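PDB 1E5D: Rubredoxin\:oxygen oxidoreductase from Desulfovibrio gigas, which catalyses the four-electron reduction of one oxygen molecule to two water molecules, using a diiron centre and FMN. Local coordinates for residues Ala3-Ile7 with Glu175-Asp179. Sequence-based numbering, arbitrary orientation.
Sequences ATKII and ERFSD
Ala3-Ile7 runs extended through Thr4 and Lys5, then turns a corner at Ile6 (phi/psi -89/-64). Glu175-Asp179 is an irregular loop that enters a 3-10 turn at Ser178. The backbones stay well apart, with CA atoms 8.3 Å from Thr4 to Arg176 and 9.1 Å from Ile6 to Phe177, so the gap is filled chiefly by the Phe177 ring. In the m rotamer, its CZ comes 4.1 Å from Lys5 O and 4.3 Å from Ile6 CA, while its CE2 meets Thr4 CG2 at 4.0 Å. Ile6 CG2 adds an apolar touch 4.4 Å from Phe177 CE1. Thr4, also m, sets OG1 4.3 Å from Arg176 CG, a loose contact. Lys5 points its CB away. Phe177 also makes a cation-pi contact with Arg231; Arg176 and Ser178 bond to the backbone of Ile229, beside strand 230-231, and Ile6 packs on Tyr38 and Phe221. Thus, at the surface, edge strand 4-7 of one sheet meets a loop tied to the other sheet of the metallo-beta-lactamase-type sandwich.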
loop_
_atom_site.group_PDB
_atom_site.type_symbol
_atom_site.label_atom_id
_atom_site.label_comp_id
_atom_site.label_asym_id
_atom_site.label_seq_id
_atom_site.Cartn_x
_atom_site.Cartn_y
_atom_site.Cartn_z
ATOM N N ALA A 3 28.007 14.289 -24.616
ATOM C CA ALA A 3 27.531 13.365 -25.634
ATOM C C ALA A 3 28.464 12.164 -25.782
ATOM O O ALA A 3 29.673 12.258 -25.599
ATOM C CB ALA A 3 27.347 14.058 -26.970
ATOM N N THR A 4 27.853 11.034 -26.118
ATOM C CA THR A 4 28.576 9.777 -26.266
ATOM C C THR A 4 28.440 9.266 -27.694
ATOM O O THR A 4 27.331 9.144 -28.219
ATOM C CB THR A 4 28.080 8.714 -25.267
ATOM O OG1 THR A 4 28.236 9.194 -23.929
ATOM C CG2 THR A 4 28.928 7.461 -25.371
ATOM N N LYS A 5 29.576 8.996 -28.326
ATOM C CA LYS A 5 29.572 8.556 -29.715
ATOM C C LYS A 5 29.208 7.082 -29.768
ATOM O O LYS A 5 29.865 6.226 -29.178
ATOM C CB LYS A 5 30.920 8.784 -30.396
ATOM C CG LYS A 5 30.802 9.360 -31.800
ATOM C CD LYS A 5 31.519 8.490 -32.819
ATOM C CE LYS A 5 31.847 9.264 -34.085
ATOM N NZ LYS A 5 33.305 9.545 -34.205
ATOM N N ILE A 6 28.131 6.803 -30.503
ATOM C CA ILE A 6 27.773 5.386 -30.598
ATOM C C ILE A 6 28.515 4.811 -31.800
ATOM O O ILE A 6 29.379 3.956 -31.639
ATOM C CB ILE A 6 26.257 5.214 -30.700
ATOM C CG1 ILE A 6 25.497 5.819 -29.510
ATOM C CG2 ILE A 6 25.896 3.753 -30.885
ATOM C CD1 ILE A 6 24.038 6.086 -29.813
ATOM N N ILE A 7 28.145 5.344 -32.946
ATOM C CA ILE A 7 28.813 5.205 -34.224
ATOM C C ILE A 7 28.914 6.596 -34.866
ATOM O O ILE A 7 28.286 7.544 -34.398
ATOM C CB ILE A 7 28.122 4.247 -35.204
ATOM C CG1 ILE A 7 26.682 4.626 -35.556
ATOM C CG2 ILE A 7 28.174 2.822 -34.678
ATOM C CD1 ILE A 7 26.086 3.756 -36.639
ATOM N N GLU A 175 29.053 3.612 -17.224
ATOM C CA GLU A 175 29.078 2.721 -18.375
ATOM C C GLU A 175 27.783 2.881 -19.173
ATOM O O GLU A 175 26.704 2.731 -18.595
ATOM C CB GLU A 175 29.243 1.271 -17.966
ATOM C CG GLU A 175 30.408 0.848 -17.111
ATOM C CD GLU A 175 30.497 1.477 -15.740
ATOM O OE1 GLU A 175 29.802 1.063 -14.795
ATOM O OE2 GLU A 175 31.267 2.459 -15.640
ATOM N N ARG A 176 27.862 3.186 -20.464
ATOM C CA ARG A 176 26.647 3.403 -21.242
ATOM C C ARG A 176 26.358 2.254 -22.205
ATOM O O ARG A 176 25.366 2.281 -22.942
ATOM C CB ARG A 176 26.720 4.721 -22.013
ATOM C CG ARG A 176 27.382 5.889 -21.326
ATOM C CD ARG A 176 26.923 6.092 -19.888
ATOM N NE ARG A 176 25.470 5.965 -19.795
ATOM C CZ ARG A 176 24.666 6.963 -20.144
ATOM N NH1 ARG A 176 25.203 8.098 -20.576
ATOM N NH2 ARG A 176 23.353 6.815 -20.054
ATOM N N PHE A 177 27.203 1.224 -22.220
ATOM C CA PHE A 177 26.981 0.129 -23.162
ATOM C C PHE A 177 26.823 -1.218 -22.475
ATOM O O PHE A 177 27.449 -1.488 -21.457
ATOM C CB PHE A 177 28.131 0.092 -24.174
ATOM C CG PHE A 177 28.093 1.325 -25.076
ATOM C CD1 PHE A 177 27.165 1.428 -26.098
ATOM C CD2 PHE A 177 28.983 2.360 -24.864
ATOM C CE1 PHE A 177 27.145 2.557 -26.891
ATOM C CE2 PHE A 177 28.973 3.486 -25.673
ATOM C CZ PHE A 177 28.048 3.587 -26.692
ATOM N N SER A 178 25.965 -2.049 -23.059
ATOM C CA SER A 178 25.608 -3.329 -22.459
ATOM C C SER A 178 26.827 -4.210 -22.227
ATOM O O SER A 178 26.869 -4.998 -21.281
ATOM C CB SER A 178 24.582 -4.052 -23.337
ATOM O OG SER A 178 25.080 -4.249 -24.647
ATOM N N ASP A 179 27.838 -4.096 -23.087
ATOM C CA ASP A 179 29.015 -4.944 -22.947
ATOM C C ASP A 179 29.939 -4.475 -21.833
ATOM O O ASP A 179 30.953 -5.109 -21.567
ATOM C CB ASP A 179 29.818 -4.972 -24.252
ATOM C CG ASP A 179 30.284 -3.593 -24.673
ATOM O OD1 ASP A 179 31.375 -3.151 -24.248
ATOM O OD2 ASP A 179 29.555 -2.940 -25.442
#